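Local coordinates for galactose-binding like protein (Bacteroides thetaiotaomicron, PDB 7M1A) that binds calcium through a galactose-binding-like domain and, as a SusE-like protein, probably takes part in recognising and possibly degrading glycans, at residues Leu68-Trp74 against Ile138-Val144; Tyr83-Arg89 against Met115-Pro120; Val93-Glu99 against Arg150-Ile156. One frame throughout, in Å; residues are numbered along the deposited sequence.

All three contacts lie in one galactose-binding-like beta sandwich, C-terminal in a longer SusE-like protein. Interaction 1 pairs strands 70-74 and 140-143 in the four-stranded sheet. Interaction 2 lies where strands 88-96 and 110-116 of the six-stranded sheet run into loops; interaction 3 pairs 88-96 with 151-158, and their centres are about 23 Å apart, on opposite sides of the chain's centre. Interaction 1 lies about 14 Å from interaction 2 and 16 Å from interaction 3, centre to centre, meeting both through side chains: D140 with N117, F71 with V93. The second segments come in the order 2, 1, 3, so interaction 2 falls between the segments of interaction 1 and interaction 3 alternates with both.

Interaction 1 (Leu68-Trp74 against Ile138-Val144); sequences LSRFALW and IGDQANV
The side-chain oxygen OE1 of Q141 is gripped by two nitrogens of R70, NH1 at 2.9 Å and NH2 at 2.8 Å. The guanidinium and amide planes lie only 6° apart, so the pair is almost flat; NH1 stands nearly in line with the C=O bond, while NH2 approaches in the carbonyl plane, on a lone pair of OE1. The other end of the Q141 amide is also fixed, because NE2 donates to the carbonyl O of I138 at 3.1 Å. R70 reaches this place by a bend at chi3 (79°), and its NE meets N143 OD1 at 2.9 Å in a less straight bond, with the N143 amide turned steeply against the guanidinium. With an alanine in place of this arginine, Q141 OE1 and N143 OD1 would probably lose the guanidinium that serves them both.

Beneath this polar layer the strands run antiparallel. F71 and A142 exchange two backbone bonds, as do L73 and D140, and V144 N extends the ladder to S69 O at 2.8 Å. At the far end G139, just after helix 130-138, lays its CA over the five-membered ring of W74, 3.8 Å from the centroid, a CH-pi contact; a side chain at G139 would run into W74 NE1.

F71, L73, D140 and A142 face the other way, into the sandwich, where F71 packs on L113, V93 and F175, and D140 bonds to Y91 and N117. Strand 140-143 is an edge strand of its sheet within the chain, and strand 169-176, which supplies calcium ligands T171 and E172, flanks 70-74 across from it.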
# COMPACT_ATOMS: atom_id res chain seq x y z
N LEU A 68 -7.14 -16.21 -15.74
CA LEU A 68 -5.78 -15.90 -16.06
C LEU A 68 -5.29 -16.87 -17.15
O LEU A 68 -5.51 -18.07 -17.12
CB LEU A 68 -4.87 -16.08 -14.84
CG LEU A 68 -5.15 -15.07 -13.72
CD1 LEU A 68 -4.23 -15.35 -12.53
CD2 LEU A 68 -4.98 -13.66 -14.27
N SER A 69 -4.41 -16.33 -18.02
CA SER A 69 -3.77 -17.11 -19.09
C SER A 69 -2.24 -17.17 -18.95
O SER A 69 -1.65 -18.25 -19.14
CB SER A 69 -4.16 -16.56 -20.40
OG SER A 69 -3.73 -15.21 -20.53
N ARG A 70 -1.59 -16.04 -18.55
CA ARG A 70 -0.14 -16.05 -18.46
C ARG A 70 0.31 -15.11 -17.36
O ARG A 70 -0.42 -14.16 -16.95
CB ARG A 70 0.46 -15.61 -19.83
CG ARG A 70 0.10 -16.51 -21.02
CD ARG A 70 1.02 -16.28 -22.22
NE ARG A 70 2.34 -16.91 -22.16
CZ ARG A 70 3.45 -16.29 -21.79
NH1 ARG A 70 3.48 -14.95 -21.74
NH2 ARG A 70 4.61 -16.89 -21.65
N PHE A 71 1.56 -15.39 -16.89
CA PHE A 71 2.22 -14.62 -15.85
C PHE A 71 3.67 -14.42 -16.22
O PHE A 71 4.29 -15.37 -16.77
CB PHE A 71 2.04 -15.32 -14.49
CG PHE A 71 2.86 -14.72 -13.39
CD1 PHE A 71 2.47 -13.56 -12.74
CD2 PHE A 71 4.12 -15.28 -13.11
CE1 PHE A 71 3.27 -13.07 -11.71
CE2 PHE A 71 4.87 -14.79 -12.07
CZ PHE A 71 4.46 -13.70 -11.38
N ALA A 72 4.21 -13.25 -15.95
CA ALA A 72 5.65 -13.03 -16.14
C ALA A 72 6.19 -12.21 -14.98
O ALA A 72 5.47 -11.38 -14.42
CB ALA A 72 5.96 -12.39 -17.51
N LEU A 73 7.48 -12.32 -14.69
CA LEU A 73 8.12 -11.61 -13.61
C LEU A 73 9.55 -11.32 -14.03
O LEU A 73 10.24 -12.24 -14.50
CB LEU A 73 8.04 -12.36 -12.29
CG LEU A 73 8.65 -11.67 -11.03
CD1 LEU A 73 7.83 -12.05 -9.78
CD2 LEU A 73 10.15 -12.01 -10.85
N TRP A 74 10.03 -10.10 -13.74
CA TRP A 74 11.40 -9.68 -14.07
C TRP A 74 12.13 -9.32 -12.78
O TRP A 74 11.67 -8.48 -12.02
CB TRP A 74 11.42 -8.43 -15.01
CG TRP A 74 10.91 -8.78 -16.37
CD1 TRP A 74 11.70 -9.04 -17.45
CD2 TRP A 74 9.53 -8.94 -16.83
NE1 TRP A 74 10.91 -9.30 -18.56
CE2 TRP A 74 9.57 -9.22 -18.22
CE3 TRP A 74 8.27 -8.71 -16.30
CZ2 TRP A 74 8.45 -9.38 -19.03
CZ3 TRP A 74 7.12 -8.86 -17.07
CH2 TRP A 74 7.22 -9.23 -18.43
N ILE A 138 14.11 -11.50 -20.81
CA ILE A 138 12.83 -12.02 -21.26
C ILE A 138 11.89 -12.16 -20.03
O ILE A 138 10.68 -12.03 -20.16
CB ILE A 138 13.01 -13.39 -21.93
CG1 ILE A 138 13.75 -13.16 -23.27
CG2 ILE A 138 11.68 -14.14 -22.10
CD1 ILE A 138 14.37 -14.40 -23.92
N GLY A 139 12.47 -12.42 -18.83
CA GLY A 139 11.66 -12.62 -17.63
C GLY A 139 11.22 -14.09 -17.42
O GLY A 139 11.13 -14.83 -18.41
N ASP A 140 10.87 -14.48 -16.18
CA ASP A 140 10.21 -15.75 -16.00
C ASP A 140 8.84 -15.67 -16.67
O ASP A 140 8.20 -14.62 -16.63
CB ASP A 140 10.05 -15.99 -14.50
CG ASP A 140 11.39 -16.26 -13.81
OD1 ASP A 140 12.31 -16.85 -14.48
OD2 ASP A 140 11.41 -16.05 -12.54
N GLN A 141 8.42 -16.74 -17.31
CA GLN A 141 7.23 -16.81 -18.18
C GLN A 141 6.45 -18.08 -17.83
O GLN A 141 7.03 -19.17 -17.74
CB GLN A 141 7.63 -16.99 -19.66
CG GLN A 141 8.33 -15.75 -20.22
CD GLN A 141 7.41 -14.56 -20.41
OE1 GLN A 141 6.25 -14.75 -20.78
NE2 GLN A 141 7.92 -13.34 -20.35
N ALA A 142 5.13 -18.00 -17.64
CA ALA A 142 4.36 -19.21 -17.39
C ALA A 142 2.97 -19.08 -17.98
O ALA A 142 2.42 -17.98 -17.97
CB ALA A 142 4.28 -19.48 -15.94
N ASN A 143 2.45 -20.20 -18.48
CA ASN A 143 1.03 -20.27 -18.79
C ASN A 143 0.29 -20.80 -17.56
O ASN A 143 0.72 -21.69 -16.87
CB ASN A 143 0.84 -21.33 -19.92
CG ASN A 143 1.50 -20.81 -21.20
OD1 ASN A 143 1.48 -19.62 -21.55
ND2 ASN A 143 2.09 -21.70 -21.99
N VAL A 144 -0.87 -20.19 -17.28
CA VAL A 144 -1.69 -20.64 -16.15
C VAL A 144 -2.62 -21.74 -16.61
O VAL A 144 -3.28 -21.55 -17.62
CB VAL A 144 -2.44 -19.39 -15.64
CG1 VAL A 144 -3.42 -19.81 -14.56
CG2 VAL A 144 -1.53 -18.27 -15.14
O HOH W 1 -5.72 -20.50 -19.11

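Interaction 2 (Tyr83-Arg89 against Met115-Pro120); sequences YNDMSPR and MENVKP. With EDO (1,2-ethanediol), chain E.
K119 lays its aliphatic chain over one face of the Y83 ring, with CG 3.9 Å from the ring centroid and only 15° off the normal, a CH-pi contact. CG is anti to the backbone N (chi1 -173°) and the chain runs on extended beyond it, carrying CD and CE past Y83 CB. N117 also meets the ring, its OD1 lying 3.3 Å from Y83 CD1, with amide and ring planes nearly parallel. P120 CD touches the phenol oxygen, 3.5 Å from Y83 OH. A water joins Y83 N to N117 OD1, a second joins Y83 OH to N117 ND2, and two more link Y83 O to K119 NZ. Strand 110-116 of the sandwich ends here beside the start of strand 88-96: N117 N donates to R89 O at 2.8 Å, and E116 CA approaches the same oxygen. Another water connects R89 NE with E116 OE2 and N117 O. Farther out, a type II' turn from N84 to S87 leads the chain from Y83 into strand 88-96. The polar ends are fixed by the surrounding fold: Y83 OH bonds to D132 O of helix 130-138, K119 NZ to the carbonyls of I127 and S123, and N117 OD1 to W162 NE1.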
# COMPACT_ATOMS: atom_id res chain seq x y z
N TYR A 83 20.11 -13.56 -11.06
CA TYR A 83 20.45 -14.80 -10.38
C TYR A 83 21.36 -14.53 -9.17
O TYR A 83 22.36 -15.25 -8.92
CB TYR A 83 21.16 -15.77 -11.35
CG TYR A 83 20.53 -15.79 -12.71
CD1 TYR A 83 19.37 -16.54 -12.97
CD2 TYR A 83 21.06 -15.04 -13.74
CE1 TYR A 83 18.77 -16.54 -14.24
CE2 TYR A 83 20.46 -15.02 -15.01
CZ TYR A 83 19.33 -15.75 -15.26
OH TYR A 83 18.76 -15.80 -16.48
N ASN A 84 21.00 -13.46 -8.42
CA ASN A 84 21.88 -13.02 -7.34
C ASN A 84 21.01 -12.20 -6.38
O ASN A 84 19.82 -11.94 -6.62
CB ASN A 84 23.04 -12.19 -7.95
CG ASN A 84 24.33 -12.30 -7.14
OD1 ASN A 84 24.29 -12.50 -5.92
ND2 ASN A 84 25.47 -12.19 -7.82
N ASP A 85 21.61 -11.70 -5.30
CA ASP A 85 20.97 -10.75 -4.41
C ASP A 85 19.69 -11.42 -3.85
O ASP A 85 19.68 -12.64 -3.61
CB ASP A 85 20.80 -9.38 -5.10
CG ASP A 85 20.65 -8.25 -4.08
OD1 ASP A 85 19.50 -7.95 -3.62
OD2 ASP A 85 21.67 -7.69 -3.71
N MSE A 86 18.62 -10.63 -3.63
CA MSE A 86 17.40 -11.19 -3.07
C MSE A 86 16.41 -11.52 -4.20
O MSE A 86 15.19 -11.67 -3.97
CB MSE A 86 16.74 -10.29 -2.02
CG MSE A 86 17.68 -9.80 -0.94
SE MSE A 86 18.65 -11.21 0.02
CE MSE A 86 20.47 -10.55 -0.29
N SER A 87 16.88 -11.63 -5.44
CA SER A 87 16.02 -11.98 -6.55
C SER A 87 15.43 -13.36 -6.32
O SER A 87 16.08 -14.30 -5.84
CB SER A 87 16.81 -11.97 -7.81
OG SER A 87 17.32 -10.65 -8.07
N PRO A 88 14.15 -13.58 -6.68
CA PRO A 88 13.51 -14.87 -6.34
C PRO A 88 14.08 -16.00 -7.20
O PRO A 88 14.40 -15.84 -8.40
CB PRO A 88 12.02 -14.58 -6.65
CG PRO A 88 12.07 -13.51 -7.73
CD PRO A 88 13.24 -12.62 -7.36
N ARG A 89 14.19 -17.18 -6.56
CA ARG A 89 14.63 -18.38 -7.30
C ARG A 89 13.51 -19.42 -7.31
O ARG A 89 13.18 -19.94 -8.38
CB ARG A 89 15.92 -18.96 -6.68
CG ARG A 89 16.41 -20.20 -7.41
CD ARG A 89 17.76 -20.64 -6.87
NE ARG A 89 18.27 -21.78 -7.64
CZ ARG A 89 19.42 -22.40 -7.36
NH1 ARG A 89 20.12 -22.01 -6.30
NH2 ARG A 89 19.88 -23.34 -8.18
N MSE A 115 6.79 -21.53 -9.49
CA MSE A 115 7.78 -20.89 -10.36
C MSE A 115 9.17 -21.26 -9.90
O MSE A 115 9.50 -21.26 -8.72
CB MSE A 115 7.64 -19.34 -10.35
CG MSE A 115 6.25 -18.89 -10.72
SE MSE A 115 5.79 -19.25 -12.62
CE MSE A 115 7.10 -18.03 -13.43
N GLU A 116 10.03 -21.46 -10.90
CA GLU A 116 11.46 -21.54 -10.66
C GLU A 116 12.18 -20.65 -11.68
O GLU A 116 11.98 -20.78 -12.87
CB GLU A 116 12.01 -22.98 -10.75
CG GLU A 116 13.54 -22.98 -10.55
CD GLU A 116 14.23 -24.32 -10.58
OE1 GLU A 116 13.51 -25.31 -10.73
OE2 GLU A 116 15.48 -24.35 -10.42
N ASN A 117 13.01 -19.74 -11.18
CA ASN A 117 13.87 -18.95 -12.06
C ASN A 117 15.12 -19.81 -12.31
O ASN A 117 15.94 -20.05 -11.39
CB ASN A 117 14.30 -17.67 -11.34
CG ASN A 117 15.29 -16.85 -12.14
OD1 ASN A 117 16.34 -16.49 -11.63
ND2 ASN A 117 14.95 -16.56 -13.38
N VAL A 118 15.27 -20.36 -13.53
CA VAL A 118 16.39 -21.24 -13.90
C VAL A 118 17.45 -20.41 -14.58
O VAL A 118 17.15 -19.57 -15.47
CB VAL A 118 15.89 -22.36 -14.83
CG1 VAL A 118 17.07 -23.18 -15.34
CG2 VAL A 118 14.84 -23.24 -14.18
N LYS A 119 18.68 -20.60 -14.09
CA LYS A 119 19.82 -19.95 -14.70
C LYS A 119 20.33 -20.81 -15.87
O LYS A 119 20.85 -21.91 -15.64
CB LYS A 119 20.92 -19.79 -13.64
CG LYS A 119 22.12 -18.97 -14.09
CD LYS A 119 23.18 -18.76 -12.99
CE LYS A 119 24.16 -17.65 -13.25
NZ LYS A 119 25.15 -17.46 -12.15
N PRO A 120 20.17 -20.37 -17.13
CA PRO A 120 20.50 -21.21 -18.30
C PRO A 120 21.88 -21.87 -18.23
O PRO A 120 22.01 -23.07 -18.46
CB PRO A 120 20.42 -20.21 -19.47
CG PRO A 120 19.28 -19.24 -19.00
CD PRO A 120 19.65 -19.05 -17.55
C1 EDO E . 20.37 -6.33 -0.85
O1 EDO E . 19.50 -6.20 -1.94
C2 EDO E . 21.78 -5.93 -1.21
O2 EDO E . 21.56 -4.79 -1.95
O HOH W 2 17.27 -13.86 -11.50
O HOH W 3 16.10 -15.19 -15.80
O HOH W 4 23.76 -17.61 -9.70
O HOH W 5 24.76 -14.82 -10.66
O HOH W 6 17.12 -22.29 -10.30

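Interaction 3 (Val93-Glu99 against Arg150-Ile156); sequences VWGCATE and RVRYIRI
A classic beta bulge interrupts the antiparallel pairing of strands 88-96 and 151-158, where R152 and Y153 both face C96. The carbonyl O of C96 accepts from both backbone nitrogens, R152 N at 2.9 Å and Y153 N at 3.0 Å, while C96 N returns a bond to Y153 O. Beyond the bulge the pairing is regular, with W94 and R155 exchanging two backbone bonds. C96 SG sits between its own backbone N and carbonyl carbon (chi1 62°), which sets it 3.9 Å from Y153 CB and oblique to the Y153 ring. That ring extends along the loop after strand 88-96: CD2 lies 3.5 Å from T98 O, and a water bridges Y153 OH and E99 OE1. R152 CG lies over the centre of one ring face.

On the face turned into the beta sandwich, V93 CG1 packs against I154 CG2 at 3.9 Å. V151 CG1 comes within 3.7 Å of G95 C, and a side chain at G95 would collide with it. L112 of strand 110-116, and F175 and L173 of strand 169-176 in the facing sheet, add to this hydrophobic layer.

W94, C96, Y153 and R155 point to the other face. There R155 forms a salt bridge with D16 and a cation-pi contact with W106. R152 of the bulge forms a salt bridge with D61. At the outer end E99 makes a salt bridge to R9 of the second subunit, on which Y153 also packs.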
# COMPACT_ATOMS: atom_id res chain seq x y z
N VAL A 93 2.75 -18.39 -7.03
CA VAL A 93 1.68 -17.42 -7.23
C VAL A 93 0.39 -18.05 -6.79
O VAL A 93 0.07 -19.16 -7.27
CB VAL A 93 1.60 -16.93 -8.71
CG1 VAL A 93 0.58 -15.80 -8.85
CG2 VAL A 93 2.98 -16.53 -9.20
N TRP A 94 -0.38 -17.37 -5.94
CA TRP A 94 -1.63 -17.89 -5.37
C TRP A 94 -2.73 -16.87 -5.68
O TRP A 94 -2.48 -15.67 -5.89
CB TRP A 94 -1.58 -18.09 -3.83
CG TRP A 94 -0.63 -19.13 -3.36
CD1 TRP A 94 0.75 -19.18 -3.55
CD2 TRP A 94 -0.97 -20.32 -2.65
NE1 TRP A 94 1.28 -20.28 -2.83
CE2 TRP A 94 0.23 -21.01 -2.32
CE3 TRP A 94 -2.22 -20.88 -2.31
CZ2 TRP A 94 0.17 -22.23 -1.62
CZ3 TRP A 94 -2.27 -22.05 -1.55
CH2 TRP A 94 -1.07 -22.70 -1.21
N GLY A 95 -4.00 -17.32 -5.73
CA GLY A 95 -5.08 -16.42 -6.01
C GLY A 95 -6.37 -16.81 -5.30
O GLY A 95 -6.49 -17.91 -4.69
N CYS A 96 -7.28 -15.82 -5.19
CA CYS A 96 -8.65 -16.13 -4.76
C CYS A 96 -9.60 -15.16 -5.44
O CYS A 96 -9.20 -14.19 -6.05
CB CYS A 96 -8.82 -16.16 -3.24
SG CYS A 96 -8.49 -14.56 -2.42
N ALA A 97 -10.91 -15.45 -5.32
CA ALA A 97 -11.94 -14.73 -6.01
C ALA A 97 -12.70 -13.76 -5.13
O ALA A 97 -13.39 -12.89 -5.69
CB ALA A 97 -12.96 -15.63 -6.69
N THR A 98 -12.70 -13.99 -3.81
CA THR A 98 -13.52 -13.12 -2.96
C THR A 98 -12.60 -12.45 -1.92
O THR A 98 -11.43 -12.85 -1.71
CB THR A 98 -14.66 -13.89 -2.26
OG1 THR A 98 -14.21 -14.81 -1.26
CG2 THR A 98 -15.63 -14.58 -3.21
N GLU A 99 -13.15 -11.40 -1.24
CA GLU A 99 -12.31 -10.57 -0.42
C GLU A 99 -11.38 -11.37 0.47
O GLU A 99 -11.83 -12.22 1.30
CB GLU A 99 -13.24 -9.79 0.52
CG GLU A 99 -12.53 -8.64 1.20
CD GLU A 99 -12.02 -7.56 0.23
OE1 GLU A 99 -12.84 -7.05 -0.57
OE2 GLU A 99 -10.82 -7.27 0.27
N ARG A 150 -11.21 -18.53 -11.91
CA ARG A 150 -11.02 -17.08 -12.03
C ARG A 150 -10.64 -16.49 -10.68
O ARG A 150 -11.08 -16.97 -9.62
CB ARG A 150 -12.28 -16.36 -12.53
CG ARG A 150 -12.68 -16.77 -13.94
CD ARG A 150 -13.52 -15.72 -14.66
NE ARG A 150 -14.80 -15.63 -14.05
CZ ARG A 150 -15.70 -14.69 -14.39
NH1 ARG A 150 -15.45 -13.73 -15.27
NH2 ARG A 150 -16.87 -14.68 -13.79
N VAL A 151 -9.73 -15.50 -10.72
CA VAL A 151 -9.28 -14.87 -9.47
C VAL A 151 -9.13 -13.37 -9.64
O VAL A 151 -9.11 -12.88 -10.75
CB VAL A 151 -7.87 -15.41 -9.04
CG1 VAL A 151 -7.94 -16.89 -8.61
CG2 VAL A 151 -6.77 -15.31 -10.16
N ARG A 152 -9.36 -12.67 -8.50
CA ARG A 152 -9.13 -11.26 -8.47
C ARG A 152 -7.98 -10.84 -7.56
O ARG A 152 -7.37 -9.82 -7.84
CB ARG A 152 -10.42 -10.59 -7.94
CG ARG A 152 -10.27 -9.09 -7.72
CD ARG A 152 -11.58 -8.37 -7.49
NE ARG A 152 -11.22 -6.98 -7.15
CZ ARG A 152 -12.14 -6.06 -6.96
NH1 ARG A 152 -13.42 -6.37 -7.16
NH2 ARG A 152 -11.80 -4.83 -6.62
N TYR A 153 -7.63 -11.64 -6.58
CA TYR A 153 -6.61 -11.28 -5.59
C TYR A 153 -5.45 -12.24 -5.74
O TYR A 153 -5.69 -13.41 -6.06
CB TYR A 153 -7.22 -11.38 -4.19
CG TYR A 153 -8.45 -10.53 -4.11
CD1 TYR A 153 -8.41 -9.12 -4.00
CD2 TYR A 153 -9.71 -11.14 -4.18
CE1 TYR A 153 -9.60 -8.40 -3.91
CE2 TYR A 153 -10.89 -10.42 -4.14
CZ TYR A 153 -10.84 -9.03 -4.04
OH TYR A 153 -12.01 -8.31 -4.00
N ILE A 154 -4.26 -11.73 -5.51
CA ILE A 154 -3.05 -12.52 -5.75
C ILE A 154 -2.15 -12.46 -4.53
O ILE A 154 -2.05 -11.43 -3.86
CB ILE A 154 -2.29 -11.97 -6.96
CG1 ILE A 154 -3.14 -12.10 -8.24
CG2 ILE A 154 -0.95 -12.69 -7.17
CD1 ILE A 154 -3.38 -13.49 -8.74
N ARG A 155 -1.45 -13.56 -4.25
CA ARG A 155 -0.33 -13.56 -3.33
C ARG A 155 0.91 -14.10 -4.05
O ARG A 155 0.83 -15.07 -4.85
CB ARG A 155 -0.58 -14.34 -2.04
CG ARG A 155 -1.43 -13.56 -1.09
CD ARG A 155 -1.82 -14.48 0.07
NE ARG A 155 -1.58 -13.61 1.27
CZ ARG A 155 -1.67 -14.09 2.49
NH1 ARG A 155 -2.05 -15.35 2.72
NH2 ARG A 155 -1.35 -13.35 3.55
N ILE A 156 2.06 -13.52 -3.70
CA ILE A 156 3.34 -14.13 -4.11
C ILE A 156 4.09 -14.55 -2.84
O ILE A 156 4.13 -13.82 -1.85
CB ILE A 156 4.13 -13.17 -5.00
CG1 ILE A 156 3.40 -13.11 -6.38
CG2 ILE A 156 5.59 -13.62 -5.18
CD1 ILE A 156 3.98 -12.12 -7.36
O HOH W 7 -12.70 -6.01 -3.06